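Local coordinates for protein putative tetrapyrrole (Corrin/porphyrin) methylase (PDB 3FFY) that probably catalyses, as part of the full-length enzyme, the S-adenosylmethionine-dependent 2'-O-methylation of a cytidine ribose in 16S rRNA, this chain being its C-terminal portion, at residues C21-L26 against M46-S51; K57-F62 against I106-A111. One frame throughout, in Å; residues are numbered along the deposited sequence.

Contact 1 of 2, residues C21-L26 against M46-S51; sequences CFEGFL and MVFYES
A parallel strand pair with a beta bulge joins 21-24 to 46-50, the two strands of a beta-alpha-beta unit whose helix is 32-38. C21 pairs with M46 and F22 with V47, but the next bridge is G24 with F48, so E23 is the extra residue. V47 N donates to C21 O at 2.8 Å. V47 O then accepts E23 N at 2.6 Å, nearly along the C=O axis, and G24 N at 3.4 Å in a weak second bond. Beyond the bulge Y49 N reaches G24 O at 2.8 Å, standing well above the carbonyl plane. G24 has a positive phi, 76°, and its N lies over the centre of the F22 ring.

F22, F25 and Y49 form an aromatic cluster. With CG anti to its backbone N (chi1 177°), F22 presents CE1 and CZ to the face of Y49 in an offset edge-to-face pair, CE1 lying 3.7 Å from Y49 CE2 and the ring planes 73° apart. Y49 CB makes a CH-pi contact over one face of F25, 3.7 Å from the ring centroid, while the F25 and Y49 rings meet obliquely. On the F48 side of the sheet, away from F22 and V47, E23 runs alongside F48 and lays CG over its ring, 4.1 Å from the centroid; its OE1 forms a salt bridge with K35 of helix 32-38. Y49 OH bonds to A3 O and F6 N, fixing the far end of that ring.

Two donors thus grip the V47 carbonyl across the bulge, unequally, while E23 serves two environments: its methylene covers an aromatic face and its carboxylate ties the edge strand to the connecting helix.

Contact 2 of 2, residues K57-F62 against I106-A111; sequences KTLTQF and IVIVLA
F62 and I108 bring the helix 57-62 against the strand 106-110 through side chains alone; no hydrogen bond crosses between the two segments. The segment axes run nearly parallel, 8° apart, and approach to 11.5 Å, a gap bridged by the F62 ring and a few branched aliphatic groups.

The close part centres on that ring. L110 extends CG anti to its backbone N (chi1 -175°), and its CD2 sits over one face of F62, offset toward the rim, in a CH-pi contact 4.3 Å from the centroid. The opposite face carries CG2 of T58, one turn earlier on the same helix, so the ring is held between a methyl of the strand and a methyl of its own helix. I108 comes in at the ring edge, its CG2 3.9 Å from F62 CE2. The other branch of I108 ends in CD1, which meets T58 CG2 at 3.8 Å. While this methyl faces the strand, T58 OG1 is hydrogen-bonded to E50 OE1 and to R32 NH2, so its hydroxyl is satisfied although the residue is buried.

L59 fits more loosely, its CD2 only brushing I108 CG2 at 4.4 Å; it also touches L90, I94 and F97 of helix 90-99 and V74 of strand 71-77. Away from the strand, K57 is exposed and T60 and Q61 are partly so; none of the three touches 106-111. This split between an apolar face and a polar outer face is that of an amphipathic helix laid on one side of a mixed sheet, in an alpha/beta fold.

Overall arrangement
Contact 1 is made within the sheet and contact 2 between the sheet and a covering helix; strand 45-50 sits beside strand 106-110, and F48 O receives I108 N across that boundary. Contact 2 lies deeper, its centre about 3 Å from the centre of the chain, against about 7 Å for that of contact 1, and all its touching residues are buried, whereas contact 1 runs from buried 46-50 out to F22 and F25 at the surface. Backbone bonds and aromatic pairs dominate the first, aliphatic packing the second. Helix 55-66 follows strand 45-50 in the chain. The contacts meet where the rings of F48 and F62 touch, and the carboxylate of E50 also links the two.

Contact 1 of 2, residues C21-L26 against M46-S51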
# COMPACT_ATOMS: atom_id res chain seq x y z
N CYS A 21 -11.04 -7.48 -12.35
CA CYS A 21 -11.45 -8.85 -12.49
C CYS A 21 -10.90 -9.68 -11.36
O CYS A 21 -9.69 -9.93 -11.28
CB CYS A 21 -10.90 -9.40 -13.80
SG CYS A 21 -11.56 -8.49 -15.20
N PHE A 22 -11.79 -10.11 -10.47
CA PHE A 22 -11.37 -11.06 -9.47
C PHE A 22 -11.22 -12.39 -10.19
O PHE A 22 -12.18 -12.88 -10.77
CB PHE A 22 -12.36 -11.17 -8.31
CG PHE A 22 -11.96 -12.20 -7.31
CD1 PHE A 22 -10.93 -11.93 -6.42
CD2 PHE A 22 -12.51 -13.48 -7.33
CE1 PHE A 22 -10.50 -12.91 -5.49
CE2 PHE A 22 -12.11 -14.45 -6.43
CZ PHE A 22 -11.08 -14.16 -5.51
N GLU A 23 -10.01 -12.95 -10.18
CA GLU A 23 -9.76 -14.25 -10.81
C GLU A 23 -9.59 -15.39 -9.80
O GLU A 23 -9.77 -16.56 -10.13
CB GLU A 23 -8.51 -14.16 -11.68
CG GLU A 23 -8.48 -13.00 -12.66
CD GLU A 23 -9.41 -13.16 -13.84
OE1 GLU A 23 -9.96 -14.26 -14.10
OE2 GLU A 23 -9.58 -12.15 -14.54
N GLY A 24 -9.26 -15.06 -8.55
CA GLY A 24 -9.10 -16.09 -7.50
C GLY A 24 -7.77 -16.82 -7.66
O GLY A 24 -6.75 -16.21 -7.90
N PHE A 25 -7.82 -18.13 -7.56
CA PHE A 25 -6.64 -18.97 -7.67
C PHE A 25 -6.56 -19.49 -9.08
O PHE A 25 -7.56 -19.93 -9.64
CB PHE A 25 -6.81 -20.16 -6.75
CG PHE A 25 -6.78 -19.79 -5.30
CD1 PHE A 25 -5.55 -19.66 -4.64
CD2 PHE A 25 -7.94 -19.55 -4.61
CE1 PHE A 25 -5.50 -19.30 -3.30
CE2 PHE A 25 -7.90 -19.20 -3.26
CZ PHE A 25 -6.67 -19.07 -2.62
N LEU A 26 -5.37 -19.45 -9.65
CA LEU A 26 -5.12 -20.11 -10.93
C LEU A 26 -5.26 -21.61 -10.79
O LEU A 26 -4.98 -22.21 -9.73
CB LEU A 26 -3.71 -19.83 -11.39
CG LEU A 26 -3.42 -18.54 -12.13
CD1 LEU A 26 -1.90 -18.36 -12.02
CD2 LEU A 26 -3.82 -18.69 -13.60
N MSE A 46 -6.40 -7.25 -12.83
CA MSE A 46 -6.78 -8.61 -12.48
C MSE A 46 -6.33 -8.84 -11.07
O MSE A 46 -5.25 -8.38 -10.68
CB MSE A 46 -6.10 -9.58 -13.42
CG MSE A 46 -6.74 -9.49 -14.79
SE MSE A 46 -5.63 -10.15 -16.15
CE MSE A 46 -4.38 -8.63 -16.19
N VAL A 47 -7.14 -9.56 -10.31
CA VAL A 47 -6.78 -9.88 -8.93
C VAL A 47 -6.81 -11.38 -8.76
O VAL A 47 -7.80 -12.06 -9.14
CB VAL A 47 -7.75 -9.23 -7.90
CG1 VAL A 47 -7.30 -9.63 -6.46
CG2 VAL A 47 -7.80 -7.69 -8.14
N PHE A 48 -5.70 -11.89 -8.23
CA PHE A 48 -5.51 -13.33 -7.97
C PHE A 48 -5.07 -13.52 -6.52
O PHE A 48 -4.45 -12.64 -5.92
CB PHE A 48 -4.37 -13.89 -8.82
CG PHE A 48 -4.48 -13.62 -10.31
CD1 PHE A 48 -5.04 -14.57 -11.16
CD2 PHE A 48 -3.97 -12.45 -10.84
CE1 PHE A 48 -5.12 -14.31 -12.53
CE2 PHE A 48 -4.04 -12.19 -12.20
CZ PHE A 48 -4.62 -13.11 -13.04
N TYR A 49 -5.36 -14.71 -5.99
CA TYR A 49 -4.82 -15.22 -4.72
C TYR A 49 -3.80 -16.28 -5.04
O TYR A 49 -3.97 -17.05 -6.00
CB TYR A 49 -5.92 -15.82 -3.84
CG TYR A 49 -6.88 -14.83 -3.23
CD1 TYR A 49 -6.47 -13.58 -2.85
CD2 TYR A 49 -8.19 -15.17 -2.98
CE1 TYR A 49 -7.35 -12.69 -2.24
CE2 TYR A 49 -9.06 -14.30 -2.36
CZ TYR A 49 -8.62 -13.06 -2.01
OH TYR A 49 -9.45 -12.16 -1.40
N GLU A 50 -2.74 -16.33 -4.23
CA GLU A 50 -1.69 -17.30 -4.45
C GLU A 50 -1.05 -17.72 -3.12
O GLU A 50 -1.08 -16.97 -2.12
CB GLU A 50 -0.65 -16.72 -5.40
CG GLU A 50 0.36 -17.71 -5.95
CD GLU A 50 -0.33 -18.91 -6.57
OE1 GLU A 50 -0.56 -18.84 -7.80
OE2 GLU A 50 -0.70 -19.86 -5.81
N SER A 51 -0.46 -18.91 -3.12
CA SER A 51 0.27 -19.39 -1.96
C SER A 51 1.74 -19.01 -2.08
O SER A 51 2.25 -18.74 -3.20
CB SER A 51 0.09 -20.89 -1.82
OG SER A 51 0.92 -21.61 -2.71

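Contact 2 of 2, residues K57-F62 against I106-A111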
# COMPACT_ATOMS: atom_id res chain seq x y z
N LYS A 57 6.61 -19.07 -9.48
CA LYS A 57 6.13 -19.70 -10.74
C LYS A 57 5.04 -18.86 -11.40
O LYS A 57 5.15 -18.54 -12.59
CB LYS A 57 5.58 -21.12 -10.48
CG LYS A 57 5.11 -21.89 -11.76
CD LYS A 57 4.45 -23.26 -11.44
CE LYS A 57 3.55 -23.75 -12.62
NZ LYS A 57 3.14 -25.17 -12.49
N THR A 58 4.02 -18.51 -10.62
CA THR A 58 2.92 -17.69 -11.15
C THR A 58 3.44 -16.36 -11.75
O THR A 58 3.05 -15.97 -12.86
CB THR A 58 1.83 -17.45 -10.08
OG1 THR A 58 1.14 -18.69 -9.86
CG2 THR A 58 0.84 -16.40 -10.56
N LEU A 59 4.32 -15.68 -11.01
CA LEU A 59 4.89 -14.40 -11.47
C LEU A 59 5.73 -14.59 -12.72
O LEU A 59 5.66 -13.77 -13.62
CB LEU A 59 5.75 -13.74 -10.40
CG LEU A 59 4.99 -13.24 -9.17
CD1 LEU A 59 6.03 -12.71 -8.22
CD2 LEU A 59 3.96 -12.20 -9.47
N THR A 60 6.47 -15.69 -12.77
CA THR A 60 7.28 -16.00 -13.95
C THR A 60 6.38 -16.21 -15.16
O THR A 60 6.59 -15.64 -16.22
CB THR A 60 8.17 -17.21 -13.71
OG1 THR A 60 8.99 -16.93 -12.56
CG2 THR A 60 9.03 -17.42 -14.90
N GLN A 61 5.34 -17.01 -14.98
CA GLN A 61 4.43 -17.25 -16.10
C GLN A 61 3.66 -15.99 -16.49
O GLN A 61 3.37 -15.78 -17.66
CB GLN A 61 3.50 -18.40 -15.77
CG GLN A 61 4.27 -19.69 -15.52
CD GLN A 61 3.37 -20.90 -15.34
OE1 GLN A 61 2.56 -20.96 -14.41
NE2 GLN A 61 3.50 -21.86 -16.24
N PHE A 62 3.27 -15.19 -15.51
CA PHE A 62 2.69 -13.88 -15.78
C PHE A 62 3.64 -13.07 -16.70
O PHE A 62 3.20 -12.43 -17.69
CB PHE A 62 2.42 -13.11 -14.46
CG PHE A 62 1.12 -13.49 -13.75
CD1 PHE A 62 0.36 -14.59 -14.13
CD2 PHE A 62 0.69 -12.75 -12.64
CE1 PHE A 62 -0.80 -14.89 -13.47
CE2 PHE A 62 -0.45 -13.05 -12.01
CZ PHE A 62 -1.21 -14.12 -12.39
N ILE A 106 -0.89 -14.58 -0.34
CA ILE A 106 -0.80 -13.25 -0.90
C ILE A 106 -1.90 -13.03 -1.92
O ILE A 106 -2.58 -13.95 -2.34
CB ILE A 106 0.60 -12.98 -1.50
CG1 ILE A 106 1.02 -14.07 -2.51
CG2 ILE A 106 1.64 -12.90 -0.35
CD1 ILE A 106 1.87 -15.25 -1.83
N VAL A 107 -2.05 -11.76 -2.27
CA VAL A 107 -2.92 -11.28 -3.30
C VAL A 107 -1.98 -10.67 -4.33
O VAL A 107 -1.01 -9.94 -3.99
CB VAL A 107 -3.90 -10.14 -2.77
CG1 VAL A 107 -4.85 -9.65 -3.88
CG2 VAL A 107 -4.64 -10.57 -1.50
N ILE A 108 -2.24 -11.01 -5.61
CA ILE A 108 -1.57 -10.44 -6.72
C ILE A 108 -2.54 -9.53 -7.45
O ILE A 108 -3.64 -9.97 -7.85
CB ILE A 108 -1.03 -11.52 -7.72
CG1 ILE A 108 -0.23 -12.58 -6.96
CG2 ILE A 108 -0.21 -10.82 -8.87
CD1 ILE A 108 0.16 -13.87 -7.79
N VAL A 109 -2.14 -8.27 -7.60
CA VAL A 109 -2.91 -7.28 -8.38
C VAL A 109 -2.08 -6.95 -9.60
O VAL A 109 -0.99 -6.35 -9.49
CB VAL A 109 -3.24 -6.02 -7.58
CG1 VAL A 109 -4.16 -5.02 -8.41
CG2 VAL A 109 -3.93 -6.43 -6.30
N LEU A 110 -2.56 -7.39 -10.76
CA LEU A 110 -1.87 -7.32 -12.04
C LEU A 110 -2.56 -6.28 -12.93
O LEU A 110 -3.76 -6.32 -13.16
CB LEU A 110 -1.94 -8.69 -12.74
CG LEU A 110 -1.16 -8.87 -14.07
CD1 LEU A 110 0.41 -8.71 -13.92
CD2 LEU A 110 -1.58 -10.22 -14.75
N ALA A 111 -1.76 -5.37 -13.45
CA ALA A 111 -2.21 -4.36 -14.42
C ALA A 111 -2.71 -5.04 -15.68
O ALA A 111 -2.14 -6.07 -16.14
CB ALA A 111 -1.05 -3.35 -14.73